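Local coordinates for protein xylose isomerase-like TIM barrel (Anabaena variabilis ATCC 29413, PDB 2QW5) that binds zinc and D-xylose at the mouth of a TIM barrel and is probably a sugar or sugar phosphate isomerase or epimerase, at residues 183-189 with 219-223; 211-217 with 242-248; 251-255 with 293-297; 230-234 with 265-270. One frame throughout, in Å; residues are numbered along the deposited sequence.

Contact 1: 183-189 with 219-223; sequences EPITHWE and HEILD. With ZN (zinc ion), chain D; XLS (D-xylose), chain C.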
loop_
_atom_site.group_PDB
_atom_site.type_symbol
_atom_site.label_atom_id
_atom_site.label_comp_id
_atom_site.label_asym_id
_atom_site.label_seq_id
_atom_site.Cartn_x
_atom_site.Cartn_y
_atom_site.Cartn_z
ATOM N N GLU A 183 -20.370 -18.795 -0.380
ATOM C CA GLU A 183 -20.910 -17.503 0.025
ATOM C C GLU A 183 -20.678 -16.379 -0.998
ATOM O O GLU A 183 -19.534 -16.097 -1.344
ATOM C CB GLU A 183 -20.270 -17.110 1.375
ATOM C CG GLU A 183 -20.940 -15.896 2.035
ATOM C CD GLU A 183 -20.279 -15.470 3.329
ATOM O OE1 GLU A 183 -19.112 -15.893 3.564
ATOM O OE2 GLU A 183 -20.958 -14.699 4.087
ATOM N N PRO A 184 -21.770 -15.754 -1.508
ATOM C CA PRO A 184 -21.622 -14.500 -2.240
ATOM C C PRO A 184 -21.211 -13.470 -1.191
ATOM O O PRO A 184 -21.820 -13.430 -0.121
ATOM C CB PRO A 184 -23.028 -14.197 -2.754
ATOM C CG PRO A 184 -23.806 -15.440 -2.548
ATOM C CD PRO A 184 -23.188 -16.146 -1.419
ATOM N N ILE A 185 -20.145 -12.726 -1.462
ATOM C CA ILE A 185 -19.589 -11.735 -0.510
ATOM C C ILE A 185 -19.480 -10.411 -1.245
ATOM O O ILE A 185 -19.070 -10.398 -2.386
ATOM C CB ILE A 185 -18.217 -12.206 0.005
ATOM C CG1 ILE A 185 -18.407 -13.358 1.001
ATOM C CG2 ILE A 185 -17.421 -11.080 0.689
ATOM C CD1 ILE A 185 -17.139 -14.057 1.451
ATOM N N THR A 186 -19.792 -9.321 -0.571
ATOM C CA THR A 186 -19.762 -7.985 -1.137
ATOM C C THR A 186 -18.460 -7.631 -1.823
ATOM O O THR A 186 -17.388 -8.068 -1.400
ATOM C CB THR A 186 -20.058 -6.878 -0.070
ATOM O OG1 THR A 186 -20.020 -5.591 -0.709
ATOM C CG2 THR A 186 -19.062 -6.880 1.097
ATOM N N HIS A 187 -18.580 -6.867 -2.908
ATOM C CA HIS A 187 -17.441 -6.284 -3.643
ATOM C C HIS A 187 -16.468 -5.512 -2.724
ATOM O O HIS A 187 -15.296 -5.402 -3.034
ATOM C CB HIS A 187 -17.939 -5.303 -4.708
ATOM C CG HIS A 187 -18.576 -4.062 -4.139
ATOM N ND1 HIS A 187 -17.891 -2.875 -3.991
ATOM C CD2 HIS A 187 -19.804 -3.852 -3.611
ATOM C CE1 HIS A 187 -18.686 -1.984 -3.434
ATOM N NE2 HIS A 187 -19.851 -2.551 -3.191
ATOM N N TRP A 188 -16.975 -4.946 -1.622
ATOM C CA TRP A 188 -16.118 -4.285 -0.648
ATOM C C TRP A 188 -15.059 -5.193 -0.056
ATOM O O TRP A 188 -13.989 -4.693 0.306
ATOM C CB TRP A 188 -16.924 -3.632 0.472
ATOM C CG TRP A 188 -17.535 -2.321 0.106
ATOM C CD1 TRP A 188 -18.843 -2.056 -0.013
ATOM C CD2 TRP A 188 -16.848 -1.090 -0.194
ATOM N NE1 TRP A 188 -19.036 -0.747 -0.353
ATOM C CE2 TRP A 188 -17.827 -0.120 -0.443
ATOM C CE3 TRP A 188 -15.504 -0.708 -0.242
ATOM C CZ2 TRP A 188 -17.508 1.210 -0.779
ATOM C CZ3 TRP A 188 -15.188 0.632 -0.535
ATOM C CH2 TRP A 188 -16.196 1.560 -0.816
ATOM N N GLU A 189 -15.362 -6.493 0.074
ATOM C CA GLU A 189 -14.453 -7.469 0.664
ATOM C C GLU A 189 -13.720 -8.406 -0.274
ATOM O O GLU A 189 -12.686 -8.878 0.116
ATOM C CB GLU A 189 -15.195 -8.357 1.658
ATOM C CG GLU A 189 -15.839 -7.646 2.817
ATOM C CD GLU A 189 -16.572 -8.602 3.727
ATOM O OE1 GLU A 189 -16.047 -9.683 4.034
ATOM O OE2 GLU A 189 -17.652 -8.237 4.182
ATOM N N HIS A 219 -24.443 -9.368 2.848
ATOM C CA HIS A 219 -23.981 -9.451 1.433
ATOM C C HIS A 219 -25.098 -9.299 0.434
ATOM O O HIS A 219 -24.882 -8.647 -0.623
ATOM C CB HIS A 219 -23.159 -10.701 1.146
ATOM C CG HIS A 219 -21.983 -10.852 2.048
ATOM N ND1 HIS A 219 -21.088 -9.830 2.276
ATOM C CD2 HIS A 219 -21.551 -11.905 2.772
ATOM C CE1 HIS A 219 -20.178 -10.240 3.146
ATOM N NE2 HIS A 219 -20.402 -11.514 3.417
ATOM N N GLU A 220 -26.285 -9.819 0.750
ATOM C CA GLU A 220 -27.453 -9.690 -0.164
ATOM C C GLU A 220 -27.886 -8.228 -0.313
ATOM O O GLU A 220 -28.072 -7.727 -1.424
ATOM C CB GLU A 220 -28.629 -10.549 0.301
ATOM C CG GLU A 220 -29.876 -10.511 -0.625
ATOM C CD GLU A 220 -29.556 -10.894 -2.045
ATOM O OE1 GLU A 220 -28.711 -11.792 -2.220
ATOM O OE2 GLU A 220 -30.154 -10.309 -2.979
ATOM N N ILE A 221 -27.953 -7.520 0.808
ATOM C CA ILE A 221 -28.340 -6.116 0.807
ATOM C C ILE A 221 -27.297 -5.239 0.116
ATOM O O ILE A 221 -27.685 -4.373 -0.679
ATOM C CB ILE A 221 -28.582 -5.611 2.226
ATOM C CG1 ILE A 221 -29.887 -6.165 2.814
ATOM C CG2 ILE A 221 -28.757 -4.037 2.214
ATOM C CD1 ILE A 221 -30.523 -7.531 2.248
ATOM N N LEU A 222 -26.000 -5.442 0.425
ATOM C CA LEU A 222 -24.931 -4.606 -0.152
ATOM C C LEU A 222 -24.803 -4.730 -1.654
ATOM O O LEU A 222 -24.497 -3.730 -2.304
ATOM C CB LEU A 222 -23.552 -4.819 0.503
ATOM C CG LEU A 222 -23.227 -3.837 1.652
ATOM C CD1 LEU A 222 -24.316 -3.864 2.730
ATOM C CD2 LEU A 222 -21.797 -4.037 2.244
ATOM N N ASP A 223 -24.977 -5.935 -2.194
ATOM C CA ASP A 223 -24.785 -6.187 -3.651
ATOM C C ASP A 223 -25.950 -6.761 -4.452
ATOM O O ASP A 223 -25.881 -6.763 -5.701
ATOM C CB ASP A 223 -23.571 -7.124 -3.871
ATOM C CG ASP A 223 -22.256 -6.499 -3.474
ATOM O OD1 ASP A 223 -22.193 -5.836 -2.415
ATOM O OD2 ASP A 223 -21.268 -6.663 -4.231
HETATM ZN ZN ZN D . -21.151 -14.297 6.176
HETATM C C1 XLS C . -16.594 -12.718 5.616
HETATM C C2 XLS C . -15.949 -14.039 5.211
HETATM C C3 XLS C . -14.447 -14.178 5.645
HETATM C C4 XLS C . -14.050 -15.572 6.088
HETATM O O1 XLS C . -17.561 -11.993 4.848
HETATM O O2 XLS C . -16.752 -15.154 5.597
HETATM O O3 XLS C . -13.946 -13.327 6.676
HETATM O O4 XLS C . -14.462 -16.480 5.106
HETATM O O HOH W 1 -22.075 -2.211 -1.641
HETATM O O HOH W 2 -19.594 -13.011 5.972
#
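With OG1 of T186 set trans to its own backbone N (chi1 -180°) and CG of D223 turned away from its carbonyl carbon (chi1 -66°), hydroxyl and carboxylate meet at the C-terminal mouth of a TIM barrel. T186 OG1 donates to D223 OD1 at 2.8 Å, and H187 N gives D223 OD2 a nearly straight bond of 3.0 Å. Both donors arrive on syn sides, somewhat out of the carboxylate plane, so one aspartate at the end of its short helix holds two consecutive residues of the loop. T186 OG1 also accepts from W188 N, forming an ST turn, a double role that suits threonine. The H219 ring packs face-on against I185 CA, 3.7 Å from the ring centroid, which leaves its edge for the site: E183 OE2 lies near the ring plane. E183 divides its carboxylate, OE2 binding zinc while OE1 accepts from the O2 hydroxyl of xylose. From the opposite segment, H219 NE2 donates a bent bond (135°) to O1 of xylose at 3.2 Å.

Contact 2: 211-217 with 242-248; sequences VGVVIDS and RLHYVQV. With ZN (zinc ion), chain D.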
loop_
_atom_site.group_PDB
_atom_site.type_symbol
_atom_site.label_atom_id
_atom_site.label_comp_id
_atom_site.label_asym_id
_atom_site.label_seq_id
_atom_site.Cartn_x
_atom_site.Cartn_y
_atom_site.Cartn_z
ATOM N N VAL A 211 -22.659 -29.166 -3.427
ATOM C CA VAL A 211 -22.104 -27.821 -3.559
ATOM C C VAL A 211 -23.260 -26.845 -3.774
ATOM O O VAL A 211 -23.869 -26.788 -4.833
ATOM C CB VAL A 211 -21.073 -27.697 -4.701
ATOM C CG1 VAL A 211 -20.518 -26.227 -4.779
ATOM C CG2 VAL A 211 -19.908 -28.720 -4.526
ATOM N N GLY A 212 -23.569 -26.078 -2.737
ATOM C CA GLY A 212 -24.645 -25.097 -2.783
ATOM C C GLY A 212 -24.240 -23.753 -2.228
ATOM O O GLY A 212 -23.091 -23.305 -2.408
ATOM N N VAL A 213 -25.195 -23.101 -1.562
ATOM C CA VAL A 213 -24.987 -21.718 -1.131
ATOM C C VAL A 213 -25.353 -21.436 0.308
ATOM O O VAL A 213 -26.170 -22.127 0.905
ATOM C CB VAL A 213 -25.820 -20.718 -2.023
ATOM C CG1 VAL A 213 -25.749 -21.103 -3.476
ATOM C CG2 VAL A 213 -27.253 -20.666 -1.631
ATOM N N VAL A 214 -24.712 -20.393 0.822
ATOM C CA VAL A 214 -25.156 -19.728 2.032
ATOM C C VAL A 214 -25.609 -18.344 1.539
ATOM O O VAL A 214 -24.920 -17.733 0.706
ATOM C CB VAL A 214 -24.084 -19.587 3.125
ATOM C CG1 VAL A 214 -22.726 -19.097 2.558
ATOM C CG2 VAL A 214 -24.625 -18.707 4.241
ATOM N N ILE A 215 -26.783 -17.889 1.997
ATOM C CA ILE A 215 -27.257 -16.537 1.756
ATOM C C ILE A 215 -27.084 -15.801 3.079
ATOM O O ILE A 215 -27.666 -16.215 4.074
ATOM C CB ILE A 215 -28.727 -16.464 1.290
ATOM C CG1 ILE A 215 -28.966 -17.324 0.028
ATOM C CG2 ILE A 215 -29.117 -14.979 1.011
ATOM C CD1 ILE A 215 -30.416 -17.395 -0.335
ATOM N N ASP A 216 -26.267 -14.744 3.056
ATOM C CA ASP A 216 -25.954 -13.865 4.204
ATOM C C ASP A 216 -26.643 -12.538 3.865
ATOM O O ASP A 216 -26.371 -11.961 2.786
ATOM C CB ASP A 216 -24.448 -13.722 4.299
ATOM C CG ASP A 216 -23.975 -12.668 5.324
ATOM O OD1 ASP A 216 -24.503 -11.543 5.358
ATOM O OD2 ASP A 216 -23.007 -12.965 6.033
ATOM N N SER A 217 -27.508 -12.061 4.766
ATOM C CA SER A 217 -28.302 -10.843 4.547
ATOM C C SER A 217 -27.466 -9.576 4.317
ATOM O O SER A 217 -27.858 -8.739 3.497
ATOM C CB SER A 217 -29.273 -10.621 5.706
ATOM O OG SER A 217 -28.575 -10.439 6.952
ATOM N N ARG A 242 -30.063 -26.669 -3.253
ATOM C CA ARG A 242 -28.782 -25.981 -3.013
ATOM C C ARG A 242 -28.787 -24.837 -1.999
ATOM O O ARG A 242 -27.778 -24.132 -1.902
ATOM C CB ARG A 242 -28.204 -25.515 -4.352
ATOM C CG ARG A 242 -27.632 -26.656 -5.113
ATOM C CD ARG A 242 -27.200 -26.284 -6.493
ATOM N NE ARG A 242 -25.894 -26.874 -6.765
ATOM C CZ ARG A 242 -25.319 -27.023 -7.952
ATOM N NH1 ARG A 242 -25.919 -26.681 -9.077
ATOM N NH2 ARG A 242 -24.116 -27.555 -7.997
ATOM N N LEU A 243 -29.881 -24.661 -1.240
ATOM C CA LEU A 243 -29.958 -23.626 -0.212
ATOM C C LEU A 243 -29.588 -24.312 1.071
ATOM O O LEU A 243 -30.432 -24.734 1.818
ATOM C CB LEU A 243 -31.324 -22.930 -0.181
ATOM C CG LEU A 243 -31.559 -21.741 0.784
ATOM C CD1 LEU A 243 -30.398 -20.814 0.923
ATOM C CD2 LEU A 243 -32.766 -20.965 0.305
ATOM N N HIS A 244 -28.278 -24.398 1.315
ATOM C CA HIS A 244 -27.750 -25.131 2.452
ATOM C C HIS A 244 -27.675 -24.410 3.771
ATOM O O HIS A 244 -27.547 -25.063 4.812
ATOM C CB HIS A 244 -26.371 -25.684 2.111
ATOM C CG HIS A 244 -26.365 -26.618 0.935
ATOM N ND1 HIS A 244 -27.427 -27.444 0.635
ATOM C CD2 HIS A 244 -25.385 -26.939 0.065
ATOM C CE1 HIS A 244 -27.114 -28.187 -0.412
ATOM N NE2 HIS A 244 -25.875 -27.915 -0.766
ATOM N N TYR A 245 -27.692 -23.079 3.757
ATOM C CA TYR A 245 -27.456 -22.317 4.996
ATOM C C TYR A 245 -27.886 -20.875 4.852
ATOM O O TYR A 245 -27.949 -20.367 3.747
ATOM C CB TYR A 245 -25.966 -22.379 5.292
ATOM C CG TYR A 245 -25.501 -22.035 6.695
ATOM C CD1 TYR A 245 -26.019 -22.670 7.831
ATOM C CD2 TYR A 245 -24.428 -21.172 6.878
ATOM C CE1 TYR A 245 -25.475 -22.411 9.127
ATOM C CE2 TYR A 245 -23.903 -20.907 8.155
ATOM C CZ TYR A 245 -24.421 -21.517 9.255
ATOM O OH TYR A 245 -23.893 -21.209 10.479
ATOM N N VAL A 246 -28.141 -20.209 5.978
ATOM C CA VAL A 246 -28.636 -18.818 5.994
ATOM C C VAL A 246 -28.014 -18.101 7.191
ATOM O O VAL A 246 -28.006 -18.665 8.290
ATOM C CB VAL A 246 -30.180 -18.739 6.108
ATOM C CG1 VAL A 246 -30.655 -17.294 6.320
ATOM C CG2 VAL A 246 -30.858 -19.292 4.870
ATOM N N GLN A 247 -27.489 -16.891 6.938
ATOM C CA GLN A 247 -26.892 -16.028 7.940
ATOM C C GLN A 247 -27.610 -14.672 8.019
ATOM O O GLN A 247 -27.968 -14.076 6.987
ATOM C CB GLN A 247 -25.433 -15.800 7.648
ATOM C CG GLN A 247 -24.594 -17.011 7.715
ATOM C CD GLN A 247 -23.159 -16.668 7.461
ATOM O OE1 GLN A 247 -22.849 -15.945 6.524
ATOM N NE2 GLN A 247 -22.273 -17.134 8.333
ATOM N N VAL A 248 -27.875 -14.217 9.248
ATOM C CA VAL A 248 -28.475 -12.906 9.493
ATOM C C VAL A 248 -27.338 -12.056 10.054
ATOM O O VAL A 248 -26.671 -12.437 11.043
ATOM C CB VAL A 248 -29.735 -12.923 10.399
ATOM C CG1 VAL A 248 -30.905 -13.546 9.597
ATOM C CG2 VAL A 248 -29.473 -13.653 11.725
HETATM ZN ZN ZN D . -21.151 -14.297 6.176
HETATM O O HOH W 2 -19.594 -13.011 5.972
#
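The guanidinium of R242 presents its edge to V211 O, with NE donating at 2.8 Å and 22° out of the group's plane; NH2 adds a weak bond to the same oxygen. The H244 ring, its NE2 hydrogen-bonded to K209 O, carries the carbonyl carbon of R242 over one face, toward the rim, while its CD2 lies 3.4 Å from G212 N; G212, with no side chain, leaves room for this ring and for R242 O. At the other end the carboxylate of D216 and the amide of Q247 stand almost perpendicular, their planes 80° apart. D216 OD2 and Q247 OE1 approach to 3.0 Å because both bind the zinc ion, at 2.3 and 2.4 Å respectively. E49 accepts from Q247 NE2, which fixes which end of the amide faces the metal. The parallel strands are joined by hydrogen bonds from I215 N to Y245 O and from Q247 N to I215 O, and a beta bulge shifts the register between V213 and V214. I215 and L243 meet through their CD1 methyls on one face; V214 lies alongside Y245 on the other. Ligands carried at the C-terminal ends of adjacent strands fit the metal site of a xylose isomerase-like TIM barrel.

Contact 3: 251-255 with 293-297; sequences PDRGA and LRLTR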
loop_
_atom_site.group_PDB
_atom_site.type_symbol
_atom_site.label_atom_id
_atom_site.label_comp_id
_atom_site.label_asym_id
_atom_site.label_seq_id
_atom_site.Cartn_x
_atom_site.Cartn_y
_atom_site.Cartn_z
ATOM N N PRO A 251 -25.997 -4.678 7.763
ATOM C CA PRO A 251 -25.048 -4.133 6.749
ATOM C C PRO A 251 -23.662 -3.728 7.251
ATOM O O PRO A 251 -22.674 -3.951 6.548
ATOM C CB PRO A 251 -25.791 -2.903 6.224
ATOM C CG PRO A 251 -27.247 -3.320 6.331
ATOM C CD PRO A 251 -27.300 -3.990 7.691
ATOM N N ASP A 252 -23.590 -3.180 8.473
ATOM C CA ASP A 252 -22.302 -2.786 9.042
ATOM C C ASP A 252 -21.564 -3.931 9.751
ATOM O O ASP A 252 -20.487 -3.710 10.260
ATOM C CB ASP A 252 -22.439 -1.544 9.938
ATOM C CG ASP A 252 -22.796 -1.866 11.393
ATOM O OD1 ASP A 252 -23.341 -2.940 11.676
ATOM O OD2 ASP A 252 -22.517 -0.989 12.249
ATOM N N ARG A 253 -22.188 -5.108 9.807
ATOM C CA ARG A 253 -21.690 -6.362 10.400
ATOM C C ARG A 253 -21.604 -6.323 11.924
ATOM O O ARG A 253 -21.071 -7.246 12.473
ATOM C CB ARG A 253 -20.358 -6.850 9.823
ATOM C CG ARG A 253 -20.130 -6.671 8.343
ATOM C CD ARG A 253 -21.211 -7.125 7.429
ATOM N NE ARG A 253 -21.575 -8.530 7.522
ATOM C CZ ARG A 253 -20.968 -9.574 6.941
ATOM N NH1 ARG A 253 -19.810 -9.472 6.255
ATOM N NH2 ARG A 253 -21.492 -10.773 7.135
ATOM N N GLY A 254 -22.185 -5.306 12.565
ATOM C CA GLY A 254 -22.151 -5.135 14.027
ATOM C C GLY A 254 -23.461 -5.510 14.716
ATOM O O GLY A 254 -23.887 -6.658 14.627
ATOM N N ALA A 255 -24.115 -4.524 15.353
ATOM C CA ALA A 255 -25.331 -4.739 16.146
ATOM C C ALA A 255 -26.495 -5.147 15.258
ATOM O O ALA A 255 -26.869 -4.416 14.369
ATOM C CB ALA A 255 -25.690 -3.506 16.936
ATOM N N LEU A 293 -12.373 -4.837 7.346
ATOM C CA LEU A 293 -13.767 -4.342 7.306
ATOM C C LEU A 293 -13.913 -2.831 7.574
ATOM O O LEU A 293 -15.043 -2.321 7.602
ATOM C CB LEU A 293 -14.661 -5.160 8.228
ATOM C CG LEU A 293 -14.731 -6.684 7.974
ATOM C CD1 LEU A 293 -15.825 -7.273 8.787
ATOM C CD2 LEU A 293 -14.962 -7.017 6.511
ATOM N N ARG A 294 -12.797 -2.122 7.785
ATOM C CA ARG A 294 -12.779 -0.649 7.992
ATOM C C ARG A 294 -13.734 -0.271 9.096
ATOM O O ARG A 294 -14.664 0.498 8.914
ATOM C CB ARG A 294 -13.057 0.083 6.661
ATOM C CG ARG A 294 -11.934 -0.208 5.662
ATOM C CD ARG A 294 -12.166 0.516 4.365
ATOM N NE ARG A 294 -10.968 0.470 3.550
ATOM C CZ ARG A 294 -10.837 0.949 2.315
ATOM N NH1 ARG A 294 -11.853 1.463 1.643
ATOM N NH2 ARG A 294 -9.652 0.872 1.728
ATOM N N LEU A 295 -13.474 -0.852 10.273
ATOM C CA LEU A 295 -14.369 -0.730 11.390
ATOM C C LEU A 295 -14.051 0.504 12.221
ATOM O O LEU A 295 -13.094 0.526 12.961
ATOM C CB LEU A 295 -14.356 -2.006 12.257
ATOM C CG LEU A 295 -14.812 -3.314 11.584
ATOM C CD1 LEU A 295 -14.646 -4.511 12.545
ATOM C CD2 LEU A 295 -16.236 -3.161 11.048
ATOM N N THR A 296 -14.878 1.524 12.048
ATOM C CA THR A 296 -14.764 2.776 12.769
ATOM C C THR A 296 -15.553 2.687 14.099
ATOM O O THR A 296 -15.319 3.483 15.009
ATOM C CB THR A 296 -15.272 3.949 11.931
ATOM O OG1 THR A 296 -16.676 3.798 11.765
ATOM C CG2 THR A 296 -14.564 4.019 10.500
ATOM N N ARG A 297 -16.484 1.728 14.202
ATOM C CA ARG A 297 -17.289 1.539 15.404
ATOM C C ARG A 297 -16.486 0.978 16.575
ATOM O O ARG A 297 -15.531 0.210 16.396
ATOM C CB ARG A 297 -18.492 0.614 15.147
ATOM C CG ARG A 297 -18.188 -0.813 14.557
ATOM C CD ARG A 297 -19.458 -1.656 14.477
ATOM N NE ARG A 297 -19.373 -2.700 13.449
ATOM C CZ ARG A 297 -18.849 -3.916 13.591
ATOM N NH1 ARG A 297 -18.315 -4.305 14.733
ATOM N NH2 ARG A 297 -18.847 -4.747 12.542
HETATM O O HOH W 3 -18.978 -1.480 10.224
HETATM O O HOH W 4 -18.089 -3.710 8.260
#
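R297 runs extended from CG to NE and lays its guanidinium flat over G254, with G254 CA 3.5 Å above the centre of one face and L295 CD2 of its own segment over the rim of the opposite face. G254, having no side chain, lets the guanidinium lie directly on its CA. The edge of the same group serves D252: NH2 donates to D252 O at 3.0 Å in the guanidinium plane, a nearly straight bond (163°). The carboxylate of D252 is turned 52° from the guanidinium, and OD2 reaches NE only as a long salt bridge of 3.8 Å. Its other oxygen, OD1, accepts from G254 N at 2.8 Å, closing an Asx turn. A further NH of R297, on NH1, bonds to F283 O. The R253 chain is bent at chi2 and chi3, its CG touching L293 CD1 and its NE bonded to S249; R253 belongs to the xylose pocket, and its side chain touches the sugar. The contact thus joins two loops at the C-terminal mouth of the TIM barrel, beside that pocket.

Contact 4: 230-234 with 265-270; sequences FKTQV and SFLTPI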
loop_
_atom_site.group_PDB
_atom_site.type_symbol
_atom_site.label_atom_id
_atom_site.label_comp_id
_atom_site.label_asym_id
_atom_site.label_seq_id
_atom_site.Cartn_x
_atom_site.Cartn_y
_atom_site.Cartn_z
ATOM N N PHE A 230 -34.568 -11.479 -5.797
ATOM C CA PHE A 230 -34.147 -12.350 -4.695
ATOM C C PHE A 230 -35.085 -13.534 -4.389
ATOM O O PHE A 230 -34.608 -14.665 -4.180
ATOM C CB PHE A 230 -33.964 -11.519 -3.442
ATOM C CG PHE A 230 -33.587 -12.324 -2.240
ATOM C CD1 PHE A 230 -32.340 -12.953 -2.184
ATOM C CD2 PHE A 230 -34.448 -12.424 -1.140
ATOM C CE1 PHE A 230 -31.965 -13.675 -1.054
ATOM C CE2 PHE A 230 -34.081 -13.146 -0.029
ATOM C CZ PHE A 230 -32.846 -13.778 0.011
ATOM N N LYS A 231 -36.388 -13.262 -4.394
ATOM C CA LYS A 231 -37.421 -14.270 -4.205
ATOM C C LYS A 231 -37.317 -15.379 -5.276
ATOM O O LYS A 231 -37.427 -16.555 -4.950
ATOM C CB LYS A 231 -38.819 -13.603 -4.168
ATOM C CG LYS A 231 -39.979 -14.580 -3.886
ATOM C CD LYS A 231 -41.387 -13.958 -3.790
ATOM C CE LYS A 231 -42.460 -15.089 -3.802
ATOM N NZ LYS A 231 -43.859 -14.648 -3.574
ATOM N N THR A 232 -37.113 -15.003 -6.541
ATOM C CA THR A 232 -36.934 -15.970 -7.618
ATOM C C THR A 232 -35.658 -16.829 -7.424
ATOM O O THR A 232 -35.641 -18.035 -7.747
ATOM C CB THR A 232 -36.836 -15.331 -9.026
ATOM O OG1 THR A 232 -35.601 -14.609 -9.179
ATOM C CG2 THR A 232 -37.982 -14.446 -9.306
ATOM N N GLN A 233 -34.575 -16.184 -6.961
ATOM C CA GLN A 233 -33.310 -16.873 -6.696
ATOM C C GLN A 233 -33.469 -17.855 -5.507
ATOM O O GLN A 233 -32.983 -18.995 -5.581
ATOM C CB GLN A 233 -32.187 -15.852 -6.445
ATOM C CG GLN A 233 -31.830 -15.030 -7.662
ATOM C CD GLN A 233 -30.928 -13.809 -7.383
ATOM O OE1 GLN A 233 -31.011 -13.155 -6.326
ATOM N NE2 GLN A 233 -30.106 -13.471 -8.370
ATOM N N VAL A 234 -34.126 -17.421 -4.427
ATOM C CA VAL A 234 -34.404 -18.309 -3.282
ATOM C C VAL A 234 -35.213 -19.559 -3.697
ATOM O O VAL A 234 -34.825 -20.709 -3.394
ATOM C CB VAL A 234 -35.097 -17.569 -2.081
ATOM C CG1 VAL A 234 -35.582 -18.558 -1.056
ATOM C CG2 VAL A 234 -34.143 -16.590 -1.444
ATOM N N SER A 265 -38.699 -8.843 4.095
ATOM C CA SER A 265 -38.369 -9.123 2.681
ATOM C C SER A 265 -37.287 -10.135 2.448
ATOM O O SER A 265 -37.296 -10.834 1.422
ATOM C CB SER A 265 -38.016 -7.829 1.971
ATOM O OG SER A 265 -39.211 -7.163 1.705
ATOM N N PHE A 266 -36.358 -10.221 3.394
ATOM C CA PHE A 266 -35.258 -11.181 3.338
ATOM C C PHE A 266 -35.713 -12.555 3.848
ATOM O O PHE A 266 -35.495 -13.550 3.189
ATOM C CB PHE A 266 -34.044 -10.687 4.149
ATOM C CG PHE A 266 -32.903 -11.645 4.142
ATOM C CD1 PHE A 266 -32.115 -11.788 2.990
ATOM C CD2 PHE A 266 -32.636 -12.456 5.258
ATOM C CE1 PHE A 266 -31.058 -12.703 2.959
ATOM C CE2 PHE A 266 -31.589 -13.391 5.240
ATOM C CZ PHE A 266 -30.782 -13.502 4.077
ATOM N N LEU A 267 -36.326 -12.608 5.030
ATOM C CA LEU A 267 -36.692 -13.888 5.626
ATOM C C LEU A 267 -37.947 -14.567 5.093
ATOM O O LEU A 267 -38.019 -15.803 5.143
ATOM C CB LEU A 267 -36.812 -13.792 7.165
ATOM C CG LEU A 267 -35.559 -13.640 8.043
ATOM C CD1 LEU A 267 -36.018 -13.541 9.448
ATOM C CD2 LEU A 267 -34.594 -14.799 7.884
ATOM N N THR A 268 -38.935 -13.807 4.650
ATOM C CA THR A 268 -40.193 -14.424 4.195
ATOM C C THR A 268 -39.994 -15.506 3.114
ATOM O O THR A 268 -40.454 -16.618 3.312
ATOM C CB THR A 268 -41.242 -13.384 3.790
ATOM O OG1 THR A 268 -41.579 -12.635 4.964
ATOM C CG2 THR A 268 -42.484 -14.066 3.206
ATOM N N PRO A 269 -39.279 -15.197 2.004
ATOM C CA PRO A 269 -39.084 -16.250 1.001
ATOM C C PRO A 269 -38.245 -17.443 1.462
ATOM O O PRO A 269 -38.477 -18.575 1.004
ATOM C CB PRO A 269 -38.425 -15.514 -0.173
ATOM C CG PRO A 269 -37.899 -14.250 0.391
ATOM C CD PRO A 269 -38.717 -13.905 1.573
ATOM N N ILE A 270 -37.300 -17.197 2.370
ATOM C CA ILE A 270 -36.405 -18.227 2.878
ATOM C C ILE A 270 -37.133 -19.195 3.798
ATOM O O ILE A 270 -37.017 -20.403 3.618
ATOM C CB ILE A 270 -35.183 -17.606 3.630
ATOM C CG1 ILE A 270 -34.256 -16.890 2.615
ATOM C CG2 ILE A 270 -34.408 -18.681 4.392
ATOM C CD1 ILE A 270 -33.169 -16.017 3.265
#
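Two phenylalanines supply the aromatic part of this helix-helix contact. The rings of F230 and F266 are nearly parallel, 15° apart, but displaced until little of one ring covers the other, with centroids 5.4 Å from each other; rim carbons touch, F230 CZ lying 3.6 Å from F266 CE1. CG of F230 is trans to the backbone N (chi1 178°), which carries the ring across to the partner helix.

The aliphatic contacts complete the surface. P269 CG lies 4.0 Å from F230 CE2, and I270 CD1 comes to the edge of the F230 ring while also lying over a face of F266. V234 CG1 meets P269 CB, its other branch meets I270 CG1, and K231 lays only its CG methylene against the proline, since its amine leads away. Compact proline fits where K231 and P269 bring the backbones closest; its N, lacking a hydrogen, kinks the helix.

Polar contact is slight: F266 O faces the F230 ring edge at 3.5 Å from CE2 and is buried without a partner.

The segment axes are 9.5 Å apart and cross at -30°. These adjacent outer helices of the TIM barrel cover strand 211-216, where I215 packs against F230, V234 and F266; helix 314-332 flanks L267.

In the fold
Contact 2 is the barrel core and contact 4 the outer helical layer; contacts 1 and 3 lie at the mouth. Contacts 1 and 2 share the zinc ion and its bound water: contact 2 brings D216 and Q247 from the barrel wall, contact 1 brings E183 from the loop after strand 179-182, and E281 completes the protein ligands. Strand 211-216 leads directly into the helix of contact 1. Contact 4 is apolar where contact 1 is polar; I215 and V246 of contact 2 pack against its side chains. Contact 3 relies on arginines, and R253 forms salt bridges with E189 of contact 1 and D216 of contact 2. Contacts 1, 3 and 4 meet the second subunit, whereas contact 2 touches no other chain.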